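Tubulin binding cofactor C (Leishmania major, PDB 5AJ8) probably acts, as a tubulin-folding cofactor of the TBCC family, in the chaperoning of tubulin, the chain here being its C-terminal domain. Local coordinates at residues A[88-102]-A[152-166]. The protein carries 1 engineered substitution. Numbering follows the deposited sequence.
Sequences CDAMRFGPYRCWVGL and HWCVLAREEERASTT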
ATOM      1  N   CYS A  88      -5.991 -14.494  -2.621  1.00 13.94           N
ATOM      2  CA  CYS A  88      -6.192 -13.588  -1.492  1.00 13.45           C
ATOM      3  C   CYS A  88      -7.632 -13.668  -1.034  1.00 13.85           C
ATOM      4  O   CYS A  88      -8.519 -14.050  -1.796  1.00 13.25           O
ATOM      5  CB  CYS A  88      -5.838 -12.149  -1.857  1.00 11.86           C
ATOM      6  SG  CYS A  88      -4.104 -11.858  -2.231  1.00 12.01           S
ATOM      7  N   ASP A  89      -7.875 -13.299   0.212  1.00 14.53           N
ATOM      8  CA  ASP A  89      -9.247 -13.295   0.738  1.00 15.10           C
ATOM      9  C   ASP A  89      -9.325 -12.330   1.894  1.00 13.16           C
ATOM     10  O   ASP A  89      -8.329 -12.093   2.544  1.00 12.62           O
ATOM     11  CB  ASP A  89      -9.669 -14.703   1.199  1.00 17.37           C
ATOM     12  CG  ASP A  89     -11.191 -14.821   1.481  1.00 19.62           C
ATOM     13  OD1 ASP A  89     -12.046 -14.408   0.661  1.00 18.87           O
ATOM     14  OD2 ASP A  89     -11.536 -15.360   2.550  1.00 28.03           O
ATOM     15  N   ALA A  90     -10.519 -11.800   2.127  1.00 13.24           N
ATOM     16  CA  ALA A  90     -10.807 -10.854   3.199  1.00 12.96           C
ATOM     17  C   ALA A  90      -9.923  -9.629   3.017  1.00 11.66           C
ATOM     18  O   ALA A  90      -9.305  -9.134   3.970  1.00 11.43           O
ATOM     19  CB  ALA A  90     -10.633 -11.504   4.582  1.00 12.98           C
HETATM   20  N   MSE A  91      -9.880  -9.152   1.780  1.00 11.07           N
HETATM   21  CA  MSE A  91      -9.103  -7.964   1.422  1.00 10.66           C
HETATM   22  C   MSE A  91     -10.060  -6.803   1.435  1.00 10.85           C
HETATM   23  O   MSE A  91     -11.183  -6.899   0.911  1.00 11.51           O
HETATM   24  CB  MSE A  91      -8.446  -8.095   0.065  1.00 10.41           C
HETATM   25  CG  MSE A  91      -7.634  -9.375  -0.166  1.00 10.44           C
HETATM   26 SE   MSE A  91      -6.154  -9.520   1.091  1.00 11.31          SE
HETATM   27  CE  MSE A  91      -4.997  -8.199   0.219  1.00 10.46           C
ATOM     28  N   ARG A  92      -9.657  -5.701   2.060  1.00  9.88           N
ATOM     29  CA  ARG A  92     -10.473  -4.491   2.043  1.00 10.18           C
ATOM     30  C   ARG A  92      -9.618  -3.301   1.594  1.00  9.51           C
ATOM     31  O   ARG A  92      -8.493  -3.113   2.092  1.00  9.50           O
ATOM     32  CB  ARG A  92     -11.052  -4.213   3.433  1.00 10.39           C
ATOM     33  CG  ARG A  92     -11.795  -5.410   4.018  1.00 11.60           C
ATOM     34  CD  ARG A  92     -12.637  -5.024   5.226  1.00 12.18           C
ATOM     35  NE  ARG A  92     -11.804  -4.444   6.275  1.00 12.06           N
ATOM     36  CZ  ARG A  92     -12.272  -3.923   7.397  1.00 13.66           C
ATOM     37  NH1 ARG A  92     -13.572  -3.876   7.617  1.00 14.66           N
ATOM     38  NH2 ARG A  92     -11.434  -3.451   8.325  1.00 15.58           N
ATOM     39  N   PHE A  93     -10.160  -2.505   0.693  1.00  9.27           N
ATOM     40  CA  PHE A  93      -9.424  -1.399   0.061  1.00  9.11           C
ATOM     41  C   PHE A  93      -9.952  -0.023   0.384  1.00  9.20           C
ATOM     42  O   PHE A  93     -11.143   0.242   0.345  1.00  9.73           O
ATOM     43  CB  PHE A  93      -9.386  -1.573  -1.457  1.00  9.20           C
ATOM     44  CG  PHE A  93      -8.483  -2.683  -1.900  1.00  9.07           C
ATOM     45  CD1 PHE A  93      -8.896  -3.985  -1.826  1.00  9.26           C
ATOM     46  CD2 PHE A  93      -7.214  -2.404  -2.380  1.00  9.24           C
ATOM     47  CE1 PHE A  93      -8.066  -5.008  -2.231  1.00  9.59           C
ATOM     48  CE2 PHE A  93      -6.363  -3.411  -2.764  1.00  9.50           C
ATOM     49  CZ  PHE A  93      -6.786  -4.722  -2.688  1.00  9.56           C
ATOM     50  N   GLY A  94      -9.013   0.856   0.677  1.00  8.94           N
ATOM     51  CA  GLY A  94      -9.281   2.242   0.991  1.00  9.39           C
ATOM     52  C   GLY A  94      -8.237   3.120   0.317  1.00  9.22           C
ATOM     53  O   GLY A  94      -7.322   2.618  -0.361  1.00  8.63           O
ATOM     54  N   PRO A  95      -8.381   4.437   0.481  1.00  9.46           N
ATOM     55  CA  PRO A  95      -7.456   5.415  -0.073  1.00  9.26           C
ATOM     56  C   PRO A  95      -6.244   5.730   0.822  1.00  8.88           C
ATOM     57  O   PRO A  95      -6.338   5.748   2.070  1.00  8.82           O
ATOM     58  CB  PRO A  95      -8.337   6.647  -0.192  1.00 10.04           C
ATOM     59  CG  PRO A  95      -9.197   6.574   1.037  1.00 10.50           C
ATOM     60  CD  PRO A  95      -9.517   5.092   1.166  1.00 10.08           C
ATOM     61  N   TYR A  96      -5.133   6.024   0.157  1.00  8.79           N
ATOM     62  CA  TYR A  96      -3.837   6.345   0.789  1.00  8.86           C
ATOM     63  C   TYR A  96      -3.913   7.596   1.683  1.00 10.07           C
ATOM     64  O   TYR A  96      -3.156   7.740   2.658  1.00  9.83           O
ATOM     65  CB  TYR A  96      -2.822   6.554  -0.337  1.00  8.58           C
ATOM     66  CG  TYR A  96      -1.366   6.720   0.015  1.00  8.68           C
ATOM     67  CD1 TYR A  96      -0.667   5.725   0.694  1.00  8.67           C
ATOM     68  CD2 TYR A  96      -0.673   7.852  -0.383  1.00  9.16           C
ATOM     69  CE1 TYR A  96       0.675   5.849   0.964  1.00  8.96           C
ATOM     70  CE2 TYR A  96       0.672   7.990  -0.117  1.00  9.49           C
ATOM     71  CZ  TYR A  96       1.344   6.986   0.559  1.00  9.38           C
ATOM     72  OH  TYR A  96       2.682   7.118   0.815  1.00  9.66           O
ATOM     73  N   ARG A  97      -4.824   8.491   1.342  1.00 11.04           N
ATOM     74  CA  ARG A  97      -5.034   9.696   2.115  1.00 12.61           C
ATOM     75  C   ARG A  97      -5.404   9.414   3.605  1.00 12.79           C
ATOM     76  O   ARG A  97      -5.258  10.292   4.439  1.00 12.16           O
ATOM     77  CB  ARG A  97      -6.080  10.601   1.439  1.00 13.74           C
ATOM     78  CG  ARG A  97      -7.472  10.016   1.384  1.00 14.37           C
ATOM     79  CD  ARG A  97      -8.460  10.939   0.680  1.00 16.10           C
ATOM     80  NE  ARG A  97      -9.754  10.275   0.536  1.00 17.63           N
ATOM     81  CZ  ARG A  97     -10.235   9.725  -0.586  1.00 19.72           C
ATOM     82  NH1 ARG A  97      -9.557   9.769  -1.735  1.00 20.11           N
ATOM     83  NH2 ARG A  97     -11.439   9.135  -0.569  1.00 20.56           N
ATOM     84  N   CYS A  98      -5.862   8.191   3.923  1.00 12.28           N
ATOM     85  CA  CYS A  98      -6.065   7.797   5.326  1.00 12.85           C
ATOM     86  C   CYS A  98      -4.774   7.818   6.139  1.00 12.32           C
ATOM     87  O   CYS A  98      -4.833   7.845   7.364  1.00 12.67           O
ATOM     88  CB  CYS A  98      -6.708   6.399   5.429  1.00 12.90           C
ATOM     89  SG  CYS A  98      -8.369   6.389   4.719  1.00 13.85           S
ATOM     90  N   TRP A  99      -3.608   7.751   5.493  1.00 11.48           N
ATOM     91  CA  TRP A  99      -2.371   7.955   6.239  1.00 11.74           C
ATOM     92  C   TRP A  99      -2.120   9.452   6.412  1.00 12.74           C
ATOM     93  O   TRP A  99      -1.317  10.044   5.689  1.00 12.54           O
ATOM     94  CB  TRP A  99      -1.172   7.243   5.599  1.00 10.88           C
ATOM     95  CG  TRP A  99       0.088   7.377   6.420  1.00 10.75           C
ATOM     96  CD1 TRP A  99       0.177   7.655   7.762  1.00 11.35           C
ATOM     97  CD2 TRP A  99       1.421   7.203   5.966  1.00 10.41           C
ATOM     98  NE1 TRP A  99       1.481   7.666   8.160  1.00 11.21           N
ATOM     99  CE2 TRP A  99       2.268   7.383   7.076  1.00 10.90           C
ATOM    100  CE3 TRP A  99       1.992   6.910   4.721  1.00 10.13           C
ATOM    101  CZ2 TRP A  99       3.651   7.291   6.973  1.00 11.06           C
ATOM    102  CZ3 TRP A  99       3.372   6.797   4.636  1.00 10.15           C
ATOM    103  CH2 TRP A  99       4.175   6.986   5.739  1.00 10.64           C
ATOM    104  N   VAL A 100      -2.849  10.041   7.359  1.00 14.43           N
ATOM    105  CA  VAL A 100      -2.752  11.454   7.682  1.00 16.09           C
ATOM    106  C   VAL A 100      -1.332  11.798   8.108  1.00 15.96           C
ATOM    107  O   VAL A 100      -0.826  12.868   7.783  1.00 17.84           O
ATOM    108  CB  VAL A 100      -3.755  11.872   8.788  1.00 18.82           C
ATOM    109  CG1 VAL A 100      -3.608  13.357   9.113  1.00 20.38           C
ATOM    110  CG2 VAL A 100      -5.202  11.596   8.356  1.00 19.85           C
ATOM    111  N   GLY A 101      -0.665  10.886   8.802  1.00 16.07           N
ATOM    112  CA  GLY A 101       0.703  11.125   9.298  1.00 15.63           C
ATOM    113  C   GLY A 101       1.797  11.304   8.258  1.00 15.00           C
ATOM    114  O   GLY A 101       2.867  11.816   8.575  1.00 14.38           O
ATOM    115  N   LEU A 102       1.546  10.875   7.015  1.00 14.08           N
ATOM    116  CA  LEU A 102       2.458  11.136   5.913  1.00 13.59           C
ATOM    117  C   LEU A 102       2.754  12.636   5.806  1.00 14.70           C
ATOM    118  O   LEU A 102       3.887  13.064   5.533  1.00 13.20           O
ATOM    119  CB  LEU A 102       1.875  10.634   4.588  1.00 12.72           C
ATOM    120  CG  LEU A 102       2.705  10.952   3.336  1.00 12.39           C
ATOM    121  CD1 LEU A 102       4.062  10.299   3.449  1.00 12.36           C
ATOM    122  CD2 LEU A 102       2.007  10.560   2.029  1.00 11.81           C
ATOM    123  N   HIS A 152     -13.758 -11.946  -2.587  1.00 13.30           N
ATOM    124  CA  HIS A 152     -12.442 -11.899  -1.897  1.00 13.37           C
ATOM    125  C   HIS A 152     -11.922 -10.526  -1.521  1.00 12.78           C
ATOM    126  O   HIS A 152     -10.919 -10.429  -0.789  1.00 11.48           O
ATOM    127  CB  HIS A 152     -11.378 -12.535  -2.773  1.00 13.40           C
ATOM    128  CG  HIS A 152     -11.631 -13.972  -3.054  1.00 15.09           C
ATOM    129  ND1 HIS A 152     -11.956 -14.873  -2.058  1.00 15.85           N
ATOM    130  CD2 HIS A 152     -11.587 -14.679  -4.207  1.00 15.34           C
ATOM    131  CE1 HIS A 152     -12.112 -16.072  -2.596  1.00 17.20           C
ATOM    132  NE2 HIS A 152     -11.890 -15.979  -3.896  1.00 17.53           N
ATOM    133  N   TRP A 153     -12.582  -9.488  -2.054  1.00 13.09           N
ATOM    134  CA  TRP A 153     -12.250  -8.112  -1.753  1.00 12.88           C
ATOM    135  C   TRP A 153     -13.482  -7.205  -1.720  1.00 13.00           C
ATOM    136  O   TRP A 153     -14.520  -7.516  -2.273  1.00 12.60           O
ATOM    137  CB  TRP A 153     -11.225  -7.587  -2.762  1.00 13.62           C
ATOM    138  CG  TRP A 153     -11.771  -7.379  -4.133  1.00 13.57           C
ATOM    139  CD1 TRP A 153     -11.830  -8.287  -5.132  1.00 14.32           C
ATOM    140  CD2 TRP A 153     -12.354  -6.181  -4.642  1.00 14.61           C
ATOM    141  NE1 TRP A 153     -12.422  -7.741  -6.249  1.00 15.05           N
ATOM    142  CE2 TRP A 153     -12.747  -6.441  -5.976  1.00 15.36           C
ATOM    143  CE3 TRP A 153     -12.582  -4.909  -4.102  1.00 14.57           C
ATOM    144  CZ2 TRP A 153     -13.350  -5.483  -6.780  1.00 16.20           C
ATOM    145  CZ3 TRP A 153     -13.158  -3.938  -4.914  1.00 15.87           C
ATOM    146  CH2 TRP A 153     -13.536  -4.232  -6.241  1.00 16.71           C
ATOM    147  N   CYS A 154     -13.353  -6.078  -1.031  1.00 13.65           N
ATOM    148  CA  CYS A 154     -14.375  -5.058  -1.013  1.00 14.31           C
ATOM    149  C   CYS A 154     -13.719  -3.717  -0.726  1.00 14.51           C
ATOM    150  O   CYS A 154     -12.505  -3.650  -0.486  1.00 13.98           O
ATOM    151  CB  CYS A 154     -15.462  -5.387   0.020  1.00 15.44           C
ATOM    152  SG  CYS A 154     -14.917  -5.332   1.734  1.00 18.99           S
ATOM    153  N   VAL A 155     -14.534  -2.662  -0.717  1.00 15.37           N
ATOM    154  CA  VAL A 155     -14.104  -1.300  -0.438  1.00 15.95           C
ATOM    155  C   VAL A 155     -14.529  -0.936   0.983  1.00 15.83           C
ATOM    156  O   VAL A 155     -15.661  -1.145   1.373  1.00 17.90           O
ATOM    157  CB  VAL A 155     -14.700  -0.328  -1.479  1.00 17.83           C
ATOM    158  CG1 VAL A 155     -14.283   1.115  -1.199  1.00 18.62           C
ATOM    159  CG2 VAL A 155     -14.257  -0.754  -2.875  1.00 18.00           C
ATOM    160  N   LEU A 156     -13.587  -0.438   1.770  1.00 15.54           N
ATOM    161  CA  LEU A 156     -13.835  -0.008   3.130  1.00 15.83           C
ATOM    162  C   LEU A 156     -14.860   1.087   3.162  1.00 18.10           C
ATOM    163  O   LEU A 156     -14.849   1.980   2.309  1.00 15.59           O
ATOM    164  CB  LEU A 156     -12.553   0.565   3.747  1.00 15.12           C
ATOM    165  CG  LEU A 156     -11.473  -0.450   4.118  1.00 13.96           C
ATOM    166  CD1 LEU A 156     -10.125   0.211   4.260  1.00 13.74           C
ATOM    167  CD2 LEU A 156     -11.840  -1.164   5.410  1.00 13.04           C
ATOM    168  N   ALA A 157     -15.760   0.987   4.140  1.00 20.52           N
ATOM    169  CA  ALA A 157     -16.732   2.017   4.404  1.00 23.27           C
ATOM    170  C   ALA A 157     -16.010   3.130   5.124  1.00 24.79           C
ATOM    171  O   ALA A 157     -14.999   2.893   5.776  1.00 20.41           O
ATOM    172  CB  ALA A 157     -17.883   1.466   5.253  1.00 24.81           C
ATOM    173  N   ARG A 158     -16.534   4.349   4.994  0.50 28.09           N
ATOM    174  CA  ARG A 158     -15.974   5.533   5.654  0.50 30.10           C
ATOM    175  C   ARG A 158     -15.599   5.281   7.106  0.50 28.98           C
ATOM    176  O   ARG A 158     -14.477   5.568   7.514  0.50 28.81           O
ATOM    177  CB  ARG A 158     -16.968   6.701   5.588  0.50 33.20           C
ATOM    178  CG  ARG A 158     -17.286   7.185   4.186  0.50 34.45           C
ATOM    179  CD  ARG A 158     -18.429   8.195   4.181  0.50 36.24           C
ATOM    180  NE  ARG A 158     -19.003   8.304   2.848  0.50 36.04           N
ATOM    181  CZ  ARG A 158     -20.098   7.670   2.457  0.50 36.09           C
ATOM    182  NH1 ARG A 158     -20.776   6.909   3.304  0.50 35.65           N
ATOM    183  NH2 ARG A 158     -20.525   7.814   1.220  0.50 38.79           N
ATOM    184  N   GLU A 159     -16.525   4.723   7.876  1.00 30.10           N
ATOM    185  CA  GLU A 159     -16.309   4.490   9.312  1.00 33.47           C
ATOM    186  C   GLU A 159     -15.333   3.372   9.653  1.00 31.44           C
ATOM    187  O   GLU A 159     -14.916   3.226  10.797  1.00 35.18           O
ATOM    188  CB  GLU A 159     -17.637   4.219  10.040  1.00 44.52           C
ATOM    189  CG  GLU A 159     -18.353   2.916   9.652  1.00 52.27           C
ATOM    190  CD  GLU A 159     -19.462   3.099   8.621  1.00 60.61           C
ATOM    191  OE1 GLU A 159     -19.537   4.169   7.970  1.00 59.25           O
ATOM    192  OE2 GLU A 159     -20.268   2.154   8.465  1.00 74.86           O
ATOM    193  N   GLU A 160     -15.002   2.549   8.680  1.00 28.19           N
ATOM    194  CA  GLU A 160     -14.020   1.504   8.894  1.00 26.62           C
ATOM    195  C   GLU A 160     -12.636   1.985   8.469  1.00 20.93           C
ATOM    196  O   GLU A 160     -11.680   1.252   8.607  1.00 19.31           O
ATOM    197  CB  GLU A 160     -14.393   0.248   8.093  1.00 29.61           C
ATOM    198  CG  GLU A 160     -15.811  -0.254   8.324  1.00 36.36           C
ATOM    199  CD  GLU A 160     -16.181  -1.427   7.417  1.00 38.24           C
ATOM    200  OE1 GLU A 160     -15.985  -1.350   6.177  1.00 34.70           O
ATOM    201  OE2 GLU A 160     -16.689  -2.426   7.951  1.00 41.60           O
ATOM    202  N   GLU A 161     -12.512   3.195   7.948  1.00 18.76           N
ATOM    203  CA  GLU A 161     -11.186   3.680   7.551  1.00 18.03           C
ATOM    204  C   GLU A 161     -10.341   3.892   8.806  1.00 15.95           C
ATOM    205  O   GLU A 161     -10.824   4.388   9.786  1.00 15.59           O
ATOM    206  CB  GLU A 161     -11.268   4.953   6.682  1.00 18.70           C
ATOM    207  CG  GLU A 161     -11.670   4.655   5.236  1.00 21.09           C
ATOM    208  CD  GLU A 161     -11.992   5.909   4.395  1.00 23.10           C
ATOM    209  OE1 GLU A 161     -11.785   7.057   4.842  1.00 24.17           O
ATOM    210  OE2 GLU A 161     -12.465   5.743   3.262  1.00 22.10           O
ATOM    211  N   ARG A 162      -9.095   3.456   8.771  1.00 14.82           N
ATOM    212  CA  ARG A 162      -8.171   3.700   9.882  1.00 15.28           C
ATOM    213  C   ARG A 162      -7.265   4.877   9.499  1.00 14.15           C
ATOM    214  O   ARG A 162      -6.328   4.722   8.733  1.00 13.45           O
ATOM    215  CB  ARG A 162      -7.364   2.451  10.162  1.00 14.39           C
ATOM    216  CG  ARG A 162      -6.327   2.532  11.268  1.00 14.33           C
ATOM    217  CD  ARG A 162      -5.553   1.213  11.206  1.00 14.13           C
ATOM    218  NE  ARG A 162      -4.553   1.042  12.250  1.00 14.87           N
ATOM    219  CZ  ARG A 162      -3.289   1.452  12.186  1.00 15.35           C
ATOM    220  NH1 ARG A 162      -2.827   2.146  11.127  1.00 13.72           N
ATOM    221  NH2 ARG A 162      -2.491   1.187  13.224  1.00 15.13           N
ATOM    222  N   ALA A 163      -7.594   6.043  10.037  1.00 13.94           N
ATOM    223  CA  ALA A 163      -6.904   7.291   9.711  1.00 14.17           C
ATOM    224  C   ALA A 163      -5.681   7.450  10.616  1.00 13.87           C
ATOM    225  O   ALA A 163      -5.777   7.993  11.698  1.00 16.20           O
ATOM    226  CB  ALA A 163      -7.869   8.466   9.871  1.00 14.69           C
ATOM    227  N   SER A 164      -4.539   6.931  10.188  1.00 13.22           N
ATOM    228  CA  SER A 164      -3.350   6.859  11.042  1.00 13.10           C
ATOM    229  C   SER A 164      -2.606   8.215  11.079  1.00 13.68           C
ATOM    230  O   SER A 164      -2.302   8.806  10.015  1.00 12.17           O
ATOM    231  CB  SER A 164      -2.413   5.748  10.565  1.00 11.99           C
ATOM    232  OG  SER A 164      -1.192   5.723  11.287  1.00 12.40           O
ATOM    233  N   THR A 165      -2.292   8.660  12.302  1.00 14.27           N
ATOM    234  CA  THR A 165      -1.485   9.856  12.508  1.00 15.64           C
ATOM    235  C   THR A 165      -0.018   9.514  12.681  1.00 15.25           C
ATOM    236  O   THR A 165       0.783  10.391  12.917  1.00 15.67           O
ATOM    237  CB  THR A 165      -1.964  10.662  13.723  1.00 17.69           C
ATOM    238  OG1 THR A 165      -1.915   9.842  14.893  1.00 19.06           O
ATOM    239  CG2 THR A 165      -3.416  11.174  13.508  1.00 17.94           C
ATOM    240  N   THR A 166       0.341   8.244  12.507  1.00 15.43           N
ATOM    241  CA  THR A 166       1.718   7.792  12.705  1.00 16.00           C
ATOM    242  C   THR A 166       2.707   8.532  11.789  1.00 15.91           C
ATOM    243  O   THR A 166       2.514   8.579  10.581  1.00 15.08           O
ATOM    244  CB  THR A 166       1.856   6.263  12.483  1.00 15.81           C
ATOM    245  OG1 THR A 166       1.060   5.560  13.458  1.00 16.66           O
ATOM    246  CG2 THR A 166       3.289   5.829  12.654  1.00 16.20           C
TER
HETATM  247  O   HOH W   1     -16.039  -4.664   6.155  1.00 36.54           O
HETATM  248  O   HOH W   2     -12.763   8.054   1.613  1.00 28.23           O
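Leu156 CD2 sits over the centre of one face of the Arg92 guanidinium, 3.4 Å from Arg92 CZ. At the edge of that group, Glu160 OE2 makes a long salt bridge to Arg92 NH1 (3.5 Å). Water 1 lies in the guanidinium plane and joins the same two atoms. Arg92 NE pairs with Asp74 of the neighbouring strand. The His152 ring has Cys88 O over one face and Asp89 OD1 at its edge. His152 ND1 donates to Asp89 OD1 almost straight (2.8 Å, 172°). OD1 lies in the ring plane but is approached from above the carboxylate plane. The Trp99 indole meets Thr166 O and Ser164 O edge-on. Its NE1 donates to Thr166 O (2.8 Å), in the carbonyl plane. The CB bond of Trp99 points away from 152-166, and chi1 of -176°, with CG opposite the backbone N, brings the indole edge back. Strands 91-95 and 153-155 pair in parallel, from the Met91 N to His152 O bond to the Leu156 N to Phe93 O bond. Strand 153-155 is outermost in this sheet of the beta-helix-like TBCC domain. The chain after it stays alongside, with Ala163 beside Cys98. The Asp89 bond would favour a proton on His152 ND1. Asp74 and Glu160 probably balance the Arg92 charge.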